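PDB 4OR8: membrane-associated protein VP24 from Marburg virus - Musoke, Kenya, 1980, which may act as a minor matrix protein that plays a role in viral nucleocapsid assembly and virion budding. Local coordinates for residues 39-43 / 55-59; 89-93 / 212-216; 114-120 / 171-177; 124-129 / 158-163. All blocks are in the same frame, centred on the assembly; numbering follows the deposited sequence. Where two conformers were deposited one is given.

Contact 1 (39-43 / 55-59); sequences STARW and KWGNF
A short 3-10 turn and the coil after it, leading into strand 44-48, dock here against the tip of the hairpin formed by strands 51-56 and 59-64. Residues 39-43 run from the 3-10 end at S39-T40 to extended W43; across from them T40 lies by G57 (CA to CA 4.4 Å) and W43 by W56 (5.5 Å). The main link is straight and backbone-only: G57 N donates to S39 O (3.1 Å, 168°). The hairpin closes with a type II' beta turn from W56 to F59, one of the classic two-residue connections of a beta hairpin, held by W56 N to F59 O (3.2 Å) and F59 N to W56 O (3.0 Å). G57 takes phi/psi 60/-134, a conformation that favours glycine, and a CB would also crowd the W56 ring. W56 (chi1 t, chi2 89°) sends its indole back to the loop, where NE1 makes a weak hydrogen bond to T40 O (2.8 Å, 126°) and R42 O lies at the ring edge, 3.1 Å from CD1. W43, also chi1 t, packs CE3 on W56 CB at 4.1 Å, and its large ring goes on to meet W139 and L140 of helix 127-142, with R109 making a cation-pi contact. S39 OG and R42 turn instead to D36, through a hydrogen bond to its backbone oxygen and a salt bridge, respectively.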
loop_
_atom_site.group_PDB
_atom_site.type_symbol
_atom_site.label_atom_id
_atom_site.label_comp_id
_atom_site.label_asym_id
_atom_site.label_seq_id
_atom_site.Cartn_x
_atom_site.Cartn_y
_atom_site.Cartn_z
ATOM N N SER B 39 7.871 -23.168 14.415
ATOM C CA SER B 39 7.181 -22.415 13.374
ATOM C C SER B 39 8.154 -21.553 12.575
ATOM O O SER B 39 7.868 -21.163 11.443
ATOM C CB SER B 39 6.092 -21.537 13.990
ATOM O OG SER B 39 6.626 -20.708 15.011
ATOM N N THR B 40 9.305 -21.260 13.171
ATOM C CA THR B 40 10.339 -20.471 12.511
ATOM C C THR B 40 11.006 -21.256 11.387
ATOM O O THR B 40 11.638 -20.676 10.504
ATOM C CB THR B 40 11.432 -20.047 13.500
ATOM O OG1 THR B 40 12.129 -21.209 13.965
ATOM C CG2 THR B 40 10.824 -19.324 14.684
ATOM N N ALA B 41 10.872 -22.576 11.428
ATOM C CA ALA B 41 11.494 -23.432 10.427
ATOM C C ALA B 41 10.502 -23.828 9.340
ATOM O O ALA B 41 10.841 -24.572 8.418
ATOM C CB ALA B 41 12.092 -24.665 11.080
ATOM N N ARG B 42 9.279 -23.321 9.449
ATOM C CA ARG B 42 8.237 -23.619 8.473
ATOM C C ARG B 42 7.896 -22.404 7.618
ATOM O O ARG B 42 7.945 -21.265 8.086
ATOM C CB ARG B 42 6.972 -24.113 9.174
ATOM C CG ARG B 42 7.134 -25.414 9.937
ATOM C CD ARG B 42 5.845 -25.776 10.653
ATOM N NE ARG B 42 5.982 -25.709 12.105
ATOM C CZ ARG B 42 4.957 -25.690 12.952
ATOM N NH1 ARG B 42 3.712 -25.719 12.495
ATOM N NH2 ARG B 42 5.177 -25.633 14.258
ATOM N N TRP B 43 7.545 -22.659 6.363
ATOM C CA TRP B 43 7.050 -21.622 5.466
ATOM C C TRP B 43 5.734 -22.091 4.856
ATOM O O TRP B 43 5.715 -22.697 3.783
ATOM C CB TRP B 43 8.074 -21.325 4.374
ATOM C CG TRP B 43 7.651 -20.255 3.413
ATOM C CD1 TRP B 43 7.138 -20.434 2.163
ATOM C CD2 TRP B 43 7.708 -18.839 3.625
ATOM N NE1 TRP B 43 6.873 -19.217 1.581
ATOM C CE2 TRP B 43 7.215 -18.221 2.458
ATOM C CE3 TRP B 43 8.129 -18.033 4.687
ATOM C CZ2 TRP B 43 7.130 -16.837 2.322
ATOM C CZ3 TRP B 43 8.043 -16.658 4.551
ATOM C CH2 TRP B 43 7.547 -16.074 3.377
ATOM N N LYS B 55 2.284 -18.362 6.767
ATOM C CA LYS B 55 2.568 -18.400 8.192
ATOM C C LYS B 55 4.030 -18.728 8.432
ATOM O O LYS B 55 4.549 -19.729 7.937
ATOM C CB LYS B 55 1.670 -19.420 8.895
ATOM C CG LYS B 55 0.196 -19.057 8.857
ATOM C CD LYS B 55 -0.644 -20.034 9.656
ATOM C CE LYS B 55 -2.110 -19.634 9.626
ATOM N NZ LYS B 55 -2.950 -20.526 10.470
ATOM N N TRP B 56 4.695 -17.860 9.181
ATOM C CA TRP B 56 6.071 -18.090 9.589
ATOM C C TRP B 56 6.271 -17.479 10.963
ATOM O O TRP B 56 5.932 -16.319 11.184
ATOM C CB TRP B 56 7.046 -17.483 8.585
ATOM C CG TRP B 56 8.460 -17.567 9.038
ATOM C CD1 TRP B 56 9.334 -18.587 8.814
ATOM C CD2 TRP B 56 9.168 -16.594 9.812
ATOM N NE1 TRP B 56 10.545 -18.309 9.394
ATOM C CE2 TRP B 56 10.468 -17.090 10.017
ATOM C CE3 TRP B 56 8.828 -15.350 10.352
ATOM C CZ2 TRP B 56 11.431 -16.385 10.735
ATOM C CZ3 TRP B 56 9.781 -14.654 11.064
ATOM C CH2 TRP B 56 11.067 -15.171 11.248
ATOM N N GLY B 57 6.823 -18.260 11.885
ATOM C CA GLY B 57 6.889 -17.841 13.270
ATOM C C GLY B 57 5.474 -17.613 13.759
ATOM O O GLY B 57 4.588 -18.425 13.497
ATOM N N ASN B 58 5.252 -16.504 14.453
ATOM C CA ASN B 58 3.903 -16.135 14.867
ATOM C C ASN B 58 3.314 -15.050 13.970
ATOM O O ASN B 58 2.370 -14.362 14.352
ATOM C CB ASN B 58 3.878 -15.700 16.335
ATOM C CG ASN B 58 4.788 -14.525 16.609
ATOM O OD1 ASN B 58 5.564 -14.113 15.748
ATOM N ND2 ASN B 58 4.710 -13.984 17.819
ATOM N N PHE B 59 3.884 -14.899 12.777
ATOM C CA PHE B 59 3.357 -13.958 11.795
ATOM C C PHE B 59 2.373 -14.662 10.878
ATOM O O PHE B 59 2.618 -15.785 10.439
ATOM C CB PHE B 59 4.474 -13.374 10.928
ATOM C CG PHE B 59 5.407 -12.450 11.658
ATOM C CD1 PHE B 59 5.096 -11.110 11.815
ATOM C CD2 PHE B 59 6.613 -12.913 12.155
ATOM C CE1 PHE B 59 5.961 -10.254 12.472
ATOM C CE2 PHE B 59 7.482 -12.062 12.811
ATOM C CZ PHE B 59 7.155 -10.731 12.970
#

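Contact 2 (89-93 / 212-216); sequences LFSHL and LVEVR
Residues 89-93 pass from L89, ending helix 84-89, through a kink at F90 (phi/psi -111/63) into helix 91-94, facing extended strand residues 212-216; L93 lies 8.4 Å from E214, CA to CA. F90 (chi1 m), at the N-cap position, offers a flat apolar face: L212 CD2 sits over it in a CH-pi contact, 4.0 Å from the centroid. H92 (chi1 p; one of two deposited conformers) holds the polar layer, a weak NE2 to E214 OE1 hydrogen bond (3.5 Å), with R216 NH2 over its ring, 3.2 Å from CD2. R216 NE braces E214 OE2 at 2.9 Å in a salt bridge. L93 (m, t) returns to apolar packing, CD1 to L212 CD2 3.9 Å, and its CD2 lies against the carboxylate carbon E214 CD at 3.9 Å. L212, E214 and R216 point to the helix, while V213 and V215 turn to helix 104-115. Y22 of the second subunit hydrogen-bonds both H92 and E214, so this helix-on-sheet contact also forms part of a subunit interface.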
loop_
_atom_site.group_PDB
_atom_site.type_symbol
_atom_site.label_atom_id
_atom_site.label_comp_id
_atom_site.label_asym_id
_atom_site.label_seq_id
_atom_site.Cartn_x
_atom_site.Cartn_y
_atom_site.Cartn_z
ATOM N N LEU B 89 13.414 4.499 -15.188
ATOM C CA LEU B 89 13.989 4.480 -13.850
ATOM C C LEU B 89 14.498 3.084 -13.495
ATOM O O LEU B 89 15.582 2.937 -12.931
ATOM C CB LEU B 89 12.959 4.948 -12.826
ATOM C CG LEU B 89 13.445 5.067 -11.384
ATOM C CD1 LEU B 89 14.597 6.058 -11.280
ATOM C CD2 LEU B 89 12.291 5.477 -10.485
ATOM N N PHE B 90 13.714 2.064 -13.834
ATOM C CA PHE B 90 14.104 0.679 -13.594
ATOM C C PHE B 90 14.385 -0.038 -14.912
ATOM O O PHE B 90 13.700 -1.000 -15.261
ATOM C CB PHE B 90 13.006 -0.071 -12.833
ATOM C CG PHE B 90 12.556 0.611 -11.572
ATOM C CD1 PHE B 90 13.212 0.385 -10.374
ATOM C CD2 PHE B 90 11.466 1.467 -11.582
ATOM C CE1 PHE B 90 12.798 1.007 -9.212
ATOM C CE2 PHE B 90 11.044 2.092 -10.422
ATOM C CZ PHE B 90 11.711 1.862 -9.236
ATOM N N SER B 91 15.399 0.431 -15.634
ATOM C CA SER B 91 15.752 -0.127 -16.936
ATOM C C SER B 91 16.120 -1.605 -16.861
ATOM O O SER B 91 15.643 -2.416 -17.654
ATOM C CB SER B 91 16.918 0.655 -17.545
ATOM O OG SER B 91 16.598 2.029 -17.673
ATOM N N HIS B 92 16.971 -1.944 -15.901
ATOM C CA HIS B 92 17.452 -3.311 -15.722
ATOM C C HIS B 92 16.316 -4.283 -15.423
ATOM O O HIS B 92 16.459 -5.493 -15.595
ATOM C CB HIS B 92 18.467 -3.349 -14.585
ATOM C CG HIS B 92 18.030 -2.589 -13.374
ATOM N ND1 HIS B 92 18.127 -1.217 -13.282
ATOM C CD2 HIS B 92 17.475 -3.005 -12.211
ATOM C CE1 HIS B 92 17.659 -0.822 -12.112
ATOM N NE2 HIS B 92 17.257 -1.888 -11.443
ATOM N N LEU B 93 15.189 -3.745 -14.963
ATOM C CA LEU B 93 14.028 -4.564 -14.644
ATOM C C LEU B 93 13.013 -4.617 -15.788
ATOM O O LEU B 93 12.565 -5.696 -16.178
ATOM C CB LEU B 93 13.352 -4.062 -13.368
ATOM C CG LEU B 93 14.218 -4.037 -12.106
ATOM C CD1 LEU B 93 13.392 -3.664 -10.888
ATOM C CD2 LEU B 93 14.903 -5.374 -11.899
ATOM N N LEU B 212 9.303 -2.728 -3.937
ATOM C CA LEU B 212 9.850 -3.486 -5.049
ATOM C C LEU B 212 11.085 -4.233 -4.568
ATOM O O LEU B 212 12.072 -3.620 -4.174
ATOM C CB LEU B 212 10.211 -2.547 -6.200
ATOM C CG LEU B 212 10.231 -3.126 -7.616
ATOM C CD1 LEU B 212 8.884 -3.737 -7.975
ATOM C CD2 LEU B 212 10.612 -2.048 -8.616
ATOM N N VAL B 213 11.017 -5.561 -4.583
ATOM C CA VAL B 213 12.132 -6.385 -4.135
ATOM C C VAL B 213 12.888 -6.948 -5.330
ATOM O O VAL B 213 12.345 -7.730 -6.109
ATOM C CB VAL B 213 11.660 -7.537 -3.235
ATOM C CG1 VAL B 213 12.828 -8.437 -2.874
ATOM C CG2 VAL B 213 10.990 -6.991 -1.982
ATOM N N GLU B 214 14.147 -6.548 -5.461
ATOM C CA GLU B 214 14.958 -6.898 -6.621
ATOM C C GLU B 214 16.209 -7.678 -6.223
ATOM O O GLU B 214 16.920 -7.293 -5.296
ATOM C CB GLU B 214 15.352 -5.621 -7.362
ATOM C CG GLU B 214 16.540 -5.770 -8.282
ATOM C CD GLU B 214 17.021 -4.436 -8.819
ATOM O OE1 GLU B 214 16.440 -3.396 -8.442
ATOM O OE2 GLU B 214 17.982 -4.429 -9.619
ATOM N N VAL B 215 16.477 -8.773 -6.926
ATOM C CA VAL B 215 17.661 -9.584 -6.649
ATOM C C VAL B 215 18.524 -9.816 -7.889
ATOM O O VAL B 215 18.043 -10.314 -8.908
ATOM C CB VAL B 215 17.282 -10.957 -6.057
ATOM C CG1 VAL B 215 18.533 -11.786 -5.794
ATOM C CG2 VAL B 215 16.477 -10.785 -4.786
ATOM N N ARG B 216 19.799 -9.454 -7.799
ATOM C CA ARG B 216 20.749 -9.737 -8.870
ATOM C C ARG B 216 21.688 -10.854 -8.435
ATOM O O ARG B 216 22.526 -10.667 -7.555
ATOM C CB ARG B 216 21.542 -8.485 -9.238
ATOM C CG ARG B 216 20.679 -7.324 -9.711
ATOM C CD ARG B 216 21.514 -6.075 -9.934
ATOM N NE ARG B 216 20.709 -4.943 -10.386
ATOM C CZ ARG B 216 21.202 -3.737 -10.649
ATOM N NH1 ARG B 216 22.501 -3.501 -10.508
ATOM N NH2 ARG B 216 20.398 -2.764 -11.054
#

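Contact 3 (114-120 / 171-177); sequences VALKDQE and VKNFFNK
F174, with 80 Å² covered, is the centre of this contact between helix 161-178 and the end of helix 104-115. In the t rotamer its ring lies against A115, which gives up 60 Å²: A115 CA stands over the ring face in a CH-pi contact, 3.9 Å from the centroid and 13° off the normal, while A115 CB is 3.5 Å from F174 CD2. A small alanine suits this spot because the backbone itself must come close; the nearest CA pair is A115 and V171, 5.8 Å apart. V114 CG1 touches F174 CZ (3.7 Å), and L116 CD1 meets V171 CG2 (4.0 Å), extending the apolar seam. A type I beta turn, A115 to D118, with D118 N bonded to A115 O (3.0 Å), then swings the acids toward the neighbouring helix. D118 OD1 lies at the ring edge, 3.5 Å from F174 CD1. K177 (46 Å²), one helical turn beyond N173, gathers the charges, its long flexible chain spanning two carboxylates: NZ makes a hydrogen-bonded salt bridge to E120 OE1 at 3.1 Å and a long one to D118 OD2 at 3.6 Å. The last part of helix 104-115 and the turn after it thus pack on helix 161-178 in the helical part of the VP24 fold, with an aromatic-and-alanine core bordered by a salt-bridge network of D118, E120 and K177.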
loop_
_atom_site.group_PDB
_atom_site.type_symbol
_atom_site.label_atom_id
_atom_site.label_comp_id
_atom_site.label_asym_id
_atom_site.label_seq_id
_atom_site.Cartn_x
_atom_site.Cartn_y
_atom_site.Cartn_z
ATOM N N VAL B 114 16.356 -11.080 4.316
ATOM C CA VAL B 114 17.124 -9.875 4.595
ATOM C C VAL B 114 16.946 -9.421 6.045
ATOM O O VAL B 114 17.915 -9.067 6.716
ATOM C CB VAL B 114 16.727 -8.734 3.631
ATOM C CG1 VAL B 114 17.359 -7.416 4.054
ATOM C CG2 VAL B 114 17.127 -9.087 2.213
ATOM N N ALA B 115 15.701 -9.445 6.518
ATOM C CA ALA B 115 15.363 -8.997 7.868
ATOM C C ALA B 115 16.095 -9.811 8.929
ATOM O O ALA B 115 16.540 -9.272 9.942
ATOM C CB ALA B 115 13.869 -9.078 8.090
ATOM N N LEU B 116 16.221 -11.111 8.693
ATOM C CA LEU B 116 16.931 -11.984 9.624
ATOM C C LEU B 116 18.410 -11.631 9.758
ATOM O O LEU B 116 19.066 -12.053 10.713
ATOM C CB LEU B 116 16.789 -13.452 9.215
ATOM C CG LEU B 116 15.653 -14.282 9.818
ATOM C CD1 LEU B 116 14.308 -13.610 9.622
ATOM C CD2 LEU B 116 15.647 -15.668 9.199
ATOM N N LYS B 117 18.942 -10.870 8.806
ATOM C CA LYS B 117 20.349 -10.487 8.872
ATOM C C LYS B 117 20.520 -9.053 9.365
ATOM O O LYS B 117 21.626 -8.524 9.334
ATOM C CB LYS B 117 21.064 -10.679 7.527
ATOM C CG LYS B 117 21.061 -12.114 7.012
ATOM C CD LYS B 117 21.709 -13.081 7.996
ATOM C CE LYS B 117 23.199 -12.802 8.143
ATOM N NZ LYS B 117 23.841 -13.708 9.137
ATOM N N ASP B 118 19.432 -8.437 9.833
ATOM C CA ASP B 118 19.487 -7.071 10.366
ATOM C C ASP B 118 20.469 -6.977 11.536
ATOM O O ASP B 118 20.441 -7.803 12.447
ATOM C CB ASP B 118 18.097 -6.581 10.798
ATOM C CG ASP B 118 18.038 -5.063 10.980
ATOM O OD1 ASP B 118 18.356 -4.334 10.014
ATOM O OD2 ASP B 118 17.680 -4.592 12.083
ATOM N N GLN B 119 21.333 -5.966 11.505
ATOM C CA GLN B 119 22.379 -5.798 12.516
ATOM C C GLN B 119 21.826 -5.546 13.918
ATOM O O GLN B 119 22.464 -5.874 14.920
ATOM C CB GLN B 119 23.341 -4.667 12.122
ATOM C CG GLN B 119 22.700 -3.278 12.029
ATOM C CD GLN B 119 21.881 -3.077 10.758
ATOM O OE1 GLN B 119 22.154 -3.689 9.722
ATOM N NE2 GLN B 119 20.869 -2.217 10.836
ATOM N N GLU B 120 20.638 -4.961 13.982
ATOM C CA GLU B 120 20.027 -4.621 15.255
ATOM C C GLU B 120 19.413 -5.861 15.890
ATOM O O GLU B 120 19.220 -5.921 17.103
ATOM C CB GLU B 120 18.964 -3.543 15.054
ATOM C CG GLU B 120 18.542 -2.832 16.326
ATOM C CD GLU B 120 17.714 -1.594 16.044
ATOM O OE1 GLU B 120 17.409 -1.346 14.857
ATOM O OE2 GLU B 120 17.373 -0.872 17.006
ATOM N N VAL B 171 12.152 -8.709 13.532
ATOM C CA VAL B 171 11.566 -8.676 12.195
ATOM C C VAL B 171 10.532 -7.559 12.081
ATOM O O VAL B 171 10.478 -6.854 11.070
ATOM C CB VAL B 171 10.928 -10.033 11.822
ATOM C CG1 VAL B 171 10.168 -9.928 10.513
ATOM C CG2 VAL B 171 11.995 -11.109 11.732
ATOM N N LYS B 172 9.723 -7.393 13.124
ATOM C CA LYS B 172 8.757 -6.298 13.173
ATOM C C LYS B 172 9.487 -4.962 13.123
ATOM O O LYS B 172 9.039 -4.017 12.469
ATOM C CB LYS B 172 7.900 -6.378 14.438
ATOM C CG LYS B 172 6.913 -7.533 14.455
ATOM C CD LYS B 172 6.190 -7.638 15.793
ATOM C CE LYS B 172 5.213 -6.491 16.002
ATOM N NZ LYS B 172 4.077 -6.538 15.041
ATOM N N ASN B 173 10.619 -4.897 13.814
ATOM C CA ASN B 173 11.439 -3.695 13.832
ATOM C C ASN B 173 11.991 -3.364 12.451
ATOM O O ASN B 173 12.036 -2.198 12.054
ATOM C CB ASN B 173 12.574 -3.845 14.846
ATOM C CG ASN B 173 13.524 -2.665 14.839
ATOM O OD1 ASN B 173 14.640 -2.758 14.330
ATOM N ND2 ASN B 173 13.088 -1.548 15.405
ATOM N N PHE B 174 12.400 -4.393 11.718
ATOM C CA PHE B 174 12.917 -4.201 10.369
ATOM C C PHE B 174 11.820 -3.731 9.424
ATOM O O PHE B 174 12.055 -2.889 8.563
ATOM C CB PHE B 174 13.545 -5.487 9.839
ATOM C CG PHE B 174 14.110 -5.357 8.453
ATOM C CD1 PHE B 174 15.383 -4.851 8.258
ATOM C CD2 PHE B 174 13.370 -5.743 7.346
ATOM C CE1 PHE B 174 15.909 -4.732 6.987
ATOM C CE2 PHE B 174 13.890 -5.627 6.073
ATOM C CZ PHE B 174 15.163 -5.121 5.892
ATOM N N PHE B 175 10.626 -4.291 9.582
ATOM C CA PHE B 175 9.480 -3.873 8.791
ATOM C C PHE B 175 9.203 -2.407 9.053
ATOM O O PHE B 175 8.929 -1.641 8.133
ATOM C CB PHE B 175 8.244 -4.694 9.155
ATOM C CG PHE B 175 8.272 -6.098 8.633
ATOM C CD1 PHE B 175 9.115 -6.449 7.594
ATOM C CD2 PHE B 175 7.450 -7.065 9.179
ATOM C CE1 PHE B 175 9.137 -7.743 7.111
ATOM C CE2 PHE B 175 7.466 -8.358 8.699
ATOM C CZ PHE B 175 8.312 -8.698 7.663
ATOM N N ASN B 176 9.290 -2.027 10.322
ATOM C CA ASN B 176 9.030 -0.658 10.734
ATOM C C ASN B 176 10.024 0.346 10.158
ATOM O O ASN B 176 9.648 1.462 9.794
ATOM C CB ASN B 176 9.012 -0.556 12.259
ATOM C CG ASN B 176 8.808 0.862 12.742
ATOM O OD1 ASN B 176 7.678 1.339 12.836
ATOM N ND2 ASN B 176 9.904 1.550 13.048
ATOM N N LYS B 177 11.293 -0.041 10.080
ATOM C CA LYS B 177 12.301 0.866 9.551
ATOM C C LYS B 177 12.222 0.952 8.026
ATOM O O LYS B 177 12.691 1.919 7.427
ATOM C CB LYS B 177 13.708 0.489 10.033
ATOM C CG LYS B 177 14.230 -0.830 9.515
ATOM C CD LYS B 177 15.254 -1.427 10.474
ATOM C CE LYS B 177 16.330 -0.424 10.855
ATOM N NZ LYS B 177 17.338 -1.020 11.779
#

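Contact 4 (124-129 / 158-163); sequences SLIPGF and YLTSDM
M163 lies across the ring of F129: its CB sits over the ring face in a CH-pi contact, 3.8 Å from the centroid, and SD lies obliquely at 4.6 Å, a Met-aromatic contact. Its m, m rotamer folds the thioether back to residues 124-126, where CE is 3.7 Å from I126 CG2, SD is 3.8 Å from L125 CD2, and I126 N makes a weak hydrogen bond to SD (3.7 Å). An unbranched, flexible methionine can lie on the F129 ring and still reach L125 and I126. F129 (chi1 t) stands 4.8 Å from Y158, CA to CA, and its CE1 reaches L159 CD1 at 3.5 Å. Y158 (chi1 m) lays its ring on G128, whose CA sits 3.3 Å from the centroid, 6° off the normal; only glycine fits, since a CB would clash with Y158 CE1. L159, centre of an inverse gamma turn, separates helix 152-158 from helix 161-178. T160 caps the latter, OG1 accepting weakly from M163 N at 3.3 Å, and I126 holds the N-cap position before helix 127-142. The start of helix 127-142 thus packs into the turn between helices 152-158 and 161-178, a helix-helix junction in the helical region of VP24.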
loop_
_atom_site.group_PDB
_atom_site.type_symbol
_atom_site.label_atom_id
_atom_site.label_comp_id
_atom_site.label_asym_id
_atom_site.label_seq_id
_atom_site.Cartn_x
_atom_site.Cartn_y
_atom_site.Cartn_z
ATOM N N SER B 124 21.590 -8.972 19.913
ATOM C CA SER B 124 21.154 -9.488 21.209
ATOM C C SER B 124 20.848 -10.985 21.185
ATOM O O SER B 124 20.222 -11.515 22.105
ATOM C CB SER B 124 19.931 -8.717 21.704
ATOM O OG SER B 124 18.884 -8.768 20.750
ATOM N N LEU B 125 21.291 -11.661 20.132
ATOM C CA LEU B 125 21.119 -13.103 20.021
ATOM C C LEU B 125 22.351 -13.818 20.552
ATOM O O LEU B 125 23.473 -13.333 20.401
ATOM C CB LEU B 125 20.900 -13.507 18.564
ATOM C CG LEU B 125 19.730 -12.874 17.815
ATOM C CD1 LEU B 125 19.679 -13.392 16.387
ATOM C CD2 LEU B 125 18.426 -13.146 18.536
ATOM N N ILE B 126 22.140 -14.972 21.171
ATOM C CA ILE B 126 23.248 -15.825 21.574
ATOM C C ILE B 126 23.858 -16.461 20.327
ATOM O O ILE B 126 23.133 -16.803 19.392
ATOM C CB ILE B 126 22.789 -16.900 22.581
ATOM C CG1 ILE B 126 21.539 -17.617 22.073
ATOM C CG2 ILE B 126 22.496 -16.265 23.924
ATOM C CD1 ILE B 126 20.932 -18.557 23.087
ATOM N N PRO B 127 25.197 -16.602 20.302
ATOM C CA PRO B 127 25.966 -17.065 19.138
ATOM C C PRO B 127 25.443 -18.358 18.520
ATOM O O PRO B 127 25.420 -18.483 17.295
ATOM C CB PRO B 127 27.363 -17.291 19.716
ATOM C CG PRO B 127 27.447 -16.329 20.842
ATOM C CD PRO B 127 26.076 -16.295 21.445
ATOM N N GLY B 128 25.031 -19.304 19.357
ATOM C CA GLY B 128 24.478 -20.552 18.868
ATOM C C GLY B 128 23.216 -20.338 18.058
ATOM O O GLY B 128 23.060 -20.902 16.975
ATOM N N PHE B 129 22.313 -19.516 18.584
ATOM C CA PHE B 129 21.064 -19.206 17.898
ATOM C C PHE B 129 21.313 -18.271 16.721
ATOM O O PHE B 129 20.584 -18.297 15.728
ATOM C CB PHE B 129 20.067 -18.579 18.871
ATOM C CG PHE B 129 18.747 -18.229 18.248
ATOM C CD1 PHE B 129 17.902 -19.221 17.776
ATOM C CD2 PHE B 129 18.346 -16.907 18.145
ATOM C CE1 PHE B 129 16.684 -18.901 17.202
ATOM C CE2 PHE B 129 17.127 -16.581 17.575
ATOM C CZ PHE B 129 16.296 -17.581 17.102
ATOM N N TYR B 158 19.584 -23.597 21.960
ATOM C CA TYR B 158 19.716 -22.246 21.423
ATOM C C TYR B 158 18.384 -21.576 21.102
ATOM O O TYR B 158 18.248 -20.364 21.246
ATOM C CB TYR B 158 20.628 -22.247 20.195
ATOM C CG TYR B 158 22.050 -22.636 20.518
ATOM C CD1 TYR B 158 22.669 -22.169 21.670
ATOM C CD2 TYR B 158 22.769 -23.479 19.684
ATOM C CE1 TYR B 158 23.968 -22.521 21.977
ATOM C CE2 TYR B 158 24.071 -23.840 19.981
ATOM C CZ TYR B 158 24.665 -23.356 21.130
ATOM O OH TYR B 158 25.960 -23.708 21.437
ATOM N N LEU B 159 17.404 -22.360 20.669
ATOM C CA LEU B 159 16.081 -21.816 20.378
ATOM C C LEU B 159 15.219 -21.776 21.639
ATOM O O LEU B 159 14.378 -22.650 21.863
ATOM C CB LEU B 159 15.391 -22.616 19.264
ATOM C CG LEU B 159 13.996 -22.163 18.810
ATOM C CD1 LEU B 159 13.975 -20.679 18.497
ATOM C CD2 LEU B 159 13.541 -22.965 17.603
ATOM N N THR B 160 15.442 -20.761 22.465
ATOM C CA THR B 160 14.655 -20.579 23.677
ATOM C C THR B 160 13.472 -19.651 23.412
ATOM O O THR B 160 13.373 -19.054 22.340
ATOM C CB THR B 160 15.510 -20.001 24.817
ATOM O OG1 THR B 160 16.102 -18.765 24.395
ATOM C CG2 THR B 160 16.609 -20.976 25.197
ATOM N N SER B 161 12.577 -19.533 24.386
ATOM C CA SER B 161 11.430 -18.645 24.240
ATOM C C SER B 161 11.894 -17.197 24.085
ATOM O O SER B 161 11.352 -16.449 23.274
ATOM C CB SER B 161 10.469 -18.785 25.424
ATOM O OG SER B 161 11.012 -18.208 26.598
ATOM N N ASP B 162 12.905 -16.817 24.862
ATOM C CA ASP B 162 13.512 -15.492 24.759
ATOM C C ASP B 162 14.030 -15.202 23.352
ATOM O O ASP B 162 13.761 -14.139 22.789
ATOM C CB ASP B 162 14.655 -15.351 25.763
ATOM C CG ASP B 162 14.184 -14.876 27.120
ATOM O OD1 ASP B 162 12.967 -14.956 27.391
ATOM O OD2 ASP B 162 15.034 -14.423 27.916
ATOM N N MET B 163 14.772 -16.153 22.793
ATOM C CA MET B 163 15.328 -16.000 21.453
ATOM C C MET B 163 14.245 -15.943 20.378
ATOM O O MET B 163 14.380 -15.227 19.389
ATOM C CB MET B 163 16.333 -17.114 21.159
ATOM C CG MET B 163 17.629 -16.971 21.939
ATOM S SD MET B 163 18.534 -15.472 21.498
ATOM C CE MET B 163 19.112 -14.934 23.105
#

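How the contacts relate
From the N terminus, contact 1 (39-43 with 55-59) closes first, a local loop of mostly strand residues, and ends before the others begin. The next three lie one within another: contact 2 opens at 89-93, contact 3 at 114-120 and contact 4 at 124-129, then they close in reverse order at 158-163, 171-177 and 212-216. Helix 161-178 serves contacts 3 and 4, whereas contact 2 ties helix 91-94 to the five-stranded sheet, on the opposite side of the chain's centre from contacts 1 and 4. Contact 1 meets contact 3 through F59 on K172 and W56 on L116, linking the three-stranded sheet to the helices; T40, in the preceding loop, touches L159 in contact 4's interhelical turn.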